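Local coordinates for protein polyketide synthase (Synechococcus sp., PDB 4GOX) that probably transfers a sulfonate group from the donor PAPS to an intermediate of olefin biosynthesis, as the sulfotransferase domain of a polyketide-type olefin synthase, at residues Pro220-Leu224 against Phe235-Leu240. Numbering follows the deposited sequence.
Sequences PRKVL and FDEALL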
ATOM      1  N   PRO A 220      15.339 -10.317   3.084  1.00 51.36           N
ATOM      2  CA  PRO A 220      13.874 -10.479   2.993  1.00 49.57           C
ATOM      3  C   PRO A 220      13.310 -11.539   3.922  1.00 52.88           C
ATOM      4  O   PRO A 220      12.246 -11.326   4.483  1.00 50.59           O
ATOM      5  CB  PRO A 220      13.620 -10.755   1.504  1.00 50.90           C
ATOM      6  CG  PRO A 220      14.942 -11.259   0.982  1.00 56.78           C
ATOM      7  CD  PRO A 220      15.990 -10.546   1.774  1.00 52.99           C
ATOM      8  N   ARG A 221      14.042 -12.630   4.136  1.00 50.90           N
ATOM      9  CA  ARG A 221      13.603 -13.695   5.036  1.00 52.44           C
ATOM     10  C   ARG A 221      13.373 -13.189   6.459  1.00 57.18           C
ATOM     11  O   ARG A 221      12.326 -13.485   7.014  1.00 56.83           O
ATOM     12  CB  ARG A 221      14.556 -14.893   5.014  1.00 50.87           C
ATOM     13  CG  ARG A 221      14.271 -15.947   6.097  1.00 56.33           C
ATOM     14  CD  ARG A 221      15.240 -17.126   6.062  1.00 60.49           C
ATOM     15  NE  ARG A 221      14.655 -18.197   5.267  1.00 64.75           N
ATOM     16  CZ  ARG A 221      14.909 -18.379   3.981  1.00 79.16           C
ATOM     17  NH1 ARG A 221      14.270 -19.311   3.302  1.00 59.65           N
ATOM     18  NH2 ARG A 221      15.796 -17.613   3.359  1.00 77.09           N
ATOM     19  N   LYS A 222      14.328 -12.424   7.030  1.00 55.41           N
ATOM     20  CA  LYS A 222      14.221 -11.872   8.385  1.00 56.35           C
ATOM     21  C   LYS A 222      13.074 -10.880   8.496  1.00 58.91           C
ATOM     22  O   LYS A 222      12.296 -10.953   9.449  1.00 60.15           O
ATOM     23  CB  LYS A 222      15.537 -11.200   8.802  1.00 60.52           C
ATOM     24  CG  LYS A 222      15.578 -10.650  10.231  1.00 71.96           C
ATOM     25  CD  LYS A 222      16.828  -9.807  10.460  1.00 78.55           C
ATOM     26  CE  LYS A 222      16.734  -9.002  11.734  1.00 89.39           C
ATOM     27  NZ  LYS A 222      17.822  -7.993  11.843  1.00 94.57           N
ATOM     28  N   VAL A 223      12.977  -9.951   7.532  1.00 52.27           N
ATOM     29  CA  VAL A 223      11.955  -8.912   7.520  1.00 48.24           C
ATOM     30  C   VAL A 223      10.545  -9.495   7.310  1.00 50.60           C
ATOM     31  O   VAL A 223       9.633  -9.176   8.072  1.00 49.30           O
ATOM     32  CB  VAL A 223      12.325  -7.758   6.546  1.00 49.46           C
ATOM     33  CG1 VAL A 223      11.193  -6.729   6.418  1.00 46.03           C
ATOM     34  CG2 VAL A 223      13.612  -7.080   6.990  1.00 50.09           C
ATOM     35  N   LEU A 224      10.375 -10.352   6.301  1.00 47.95           N
ATOM     36  CA  LEU A 224       9.082 -10.979   6.024  1.00 47.35           C
ATOM     37  C   LEU A 224       8.633 -11.893   7.174  1.00 52.85           C
ATOM     38  O   LEU A 224       7.437 -12.013   7.398  1.00 52.50           O
ATOM     39  CB  LEU A 224       9.076 -11.689   4.658  1.00 47.74           C
ATOM     40  CG  LEU A 224       9.116 -10.734   3.433  1.00 51.02           C
ATOM     41  CD1 LEU A 224       9.754 -11.414   2.219  1.00 52.68           C
ATOM     42  CD2 LEU A 224       7.730 -10.215   3.092  1.00 48.95           C
ATOM     43  N   PHE A 235       5.646 -18.080   8.412  1.00 68.58           N
ATOM     44  CA  PHE A 235       6.456 -17.714   7.253  1.00 65.58           C
ATOM     45  C   PHE A 235       6.290 -18.820   6.198  1.00 70.78           C
ATOM     46  O   PHE A 235       6.162 -19.987   6.546  1.00 74.06           O
ATOM     47  CB  PHE A 235       7.942 -17.519   7.644  1.00 67.12           C
ATOM     48  CG  PHE A 235       8.870 -17.290   6.471  1.00 65.77           C
ATOM     49  CD1 PHE A 235       9.073 -16.014   5.962  1.00 63.82           C
ATOM     50  CD2 PHE A 235       9.529 -18.358   5.865  1.00 68.69           C
ATOM     51  CE1 PHE A 235       9.908 -15.808   4.858  1.00 63.20           C
ATOM     52  CE2 PHE A 235      10.360 -18.152   4.760  1.00 69.76           C
ATOM     53  CZ  PHE A 235      10.552 -16.880   4.270  1.00 64.10           C
ATOM     54  N   ASP A 236       6.228 -18.431   4.923  1.00 65.00           N
ATOM     55  CA  ASP A 236       6.097 -19.331   3.781  1.00 65.51           C
ATOM     56  C   ASP A 236       7.151 -18.897   2.778  1.00 66.66           C
ATOM     57  O   ASP A 236       7.311 -17.701   2.532  1.00 63.61           O
ATOM     58  CB  ASP A 236       4.690 -19.210   3.167  1.00 66.43           C
ATOM     59  CG  ASP A 236       4.384 -20.234   2.095  1.00 75.01           C
ATOM     60  OD1 ASP A 236       3.451 -21.039   2.293  1.00 77.30           O
ATOM     61  OD2 ASP A 236       5.061 -20.217   1.048  1.00 81.36           O
ATOM     62  N   GLU A 237       7.834 -19.868   2.180  1.00 64.39           N
ATOM     63  CA  GLU A 237       8.917 -19.683   1.207  1.00 63.43           C
ATOM     64  C   GLU A 237       8.517 -18.881  -0.028  1.00 64.92           C
ATOM     65  O   GLU A 237       9.366 -18.192  -0.593  1.00 63.22           O
ATOM     66  CB  GLU A 237       9.526 -21.040   0.789  1.00 67.70           C
ATOM     67  CG  GLU A 237      10.429 -21.664   1.841  1.00 76.59           C
ATOM     68  CD  GLU A 237      11.679 -20.892   2.225  1.00 89.03           C
ATOM     69  OE1 GLU A 237      11.997 -20.860   3.436  1.00 84.85           O
ATOM     70  OE2 GLU A 237      12.346 -20.332   1.323  1.00 72.92           O
ATOM     71  N   ALA A 238       7.234 -18.983  -0.452  1.00 61.72           N
ATOM     72  CA  ALA A 238       6.681 -18.273  -1.609  1.00 60.63           C
ATOM     73  C   ALA A 238       6.857 -16.760  -1.474  1.00 61.79           C
ATOM     74  O   ALA A 238       6.962 -16.071  -2.486  1.00 61.94           O
ATOM     75  CB  ALA A 238       5.210 -18.612  -1.777  1.00 62.03           C
ATOM     76  N   LEU A 239       6.939 -16.255  -0.227  1.00 55.68           N
ATOM     77  CA  LEU A 239       7.163 -14.830   0.058  1.00 52.55           C
ATOM     78  C   LEU A 239       8.460 -14.346  -0.570  1.00 54.70           C
ATOM     79  O   LEU A 239       8.566 -13.170  -0.906  1.00 52.33           O
ATOM     80  CB  LEU A 239       7.242 -14.570   1.569  1.00 52.00           C
ATOM     81  CG  LEU A 239       5.976 -14.746   2.404  1.00 56.79           C
ATOM     82  CD1 LEU A 239       6.303 -14.617   3.855  1.00 57.32           C
ATOM     83  CD2 LEU A 239       4.899 -13.749   2.024  1.00 54.99           C
ATOM     84  N   LEU A 240       9.453 -15.243  -0.696  1.00 51.85           N
ATOM     85  CA  LEU A 240      10.768 -14.905  -1.239  1.00 52.83           C
ATOM     86  C   LEU A 240      10.858 -15.016  -2.757  1.00 59.92           C
ATOM     87  O   LEU A 240      11.918 -14.724  -3.325  1.00 62.05           O
ATOM     88  CB  LEU A 240      11.866 -15.760  -0.561  1.00 54.91           C
ATOM     89  CG  LEU A 240      12.001 -15.632   0.970  1.00 59.60           C
ATOM     90  CD1 LEU A 240      13.029 -16.592   1.500  1.00 63.31           C
ATOM     91  CD2 LEU A 240      12.372 -14.206   1.390  1.00 59.15           C
TER
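Leu224 and Leu240 lie alongside one another, pointing opposite ways, on the buried side of this contact, Leu224 CD1 lying 3.9 Å from Leu240 CD2. The same Leu224 methyl also rests against Leu239, 4.1 Å from its CB. Leu240 CD2 packs against the start of helix 220-231, 3.7 Å from Pro220 CB, with the two side chains at about a right angle. Leu224 and Leu239 both continue inward onto Leu44 of helix 37-45, so aliphatic groups from three parts of the chain meet on the inner face. The fold is the P-loop-type α/β domain of sulfotransferases, with a parallel sheet at its centre; here the first turn of the helix that shortly follows edge strand 208-212 meets the short 3-10 turn downstream of that helix. The Pro220 end lies near the nucleotide, its side chain about 9 Å from the bound adenosine-3'-5'-diphosphate. An Asx turn, Ala238 N to Asp236 OD2, leads the loop into the 3-10 turn. On the outer side the packing gives way to charge. Arg221 runs out extended, CG anti to the backbone N (chi1 171°), then bends at chi3 to bring its guanidinium over Leu240 CD1, 3.5 Å from NH2. Phe235 CZ lies over the same face of the guanidinium as that methyl. At the guanidinium edge NH1 makes a salt bridge to Glu237 OE1 at 2.8 Å; OE1 accepts through its syn lone pair, and the guanidinium and carboxylate planes are nearly coplanar (25° apart). Glu237 OE2 is 2.9 Å from the same NH1, which therefore faces both oxygens, consistent with the bent N-H...OE1 angle of 142°. Both charged residues are exposed, which probably leaves this bridge weaker than a buried one. Between the two zones Phe235 presents its ring edge to Leu224, CE1 lying 4.2 Å from CB.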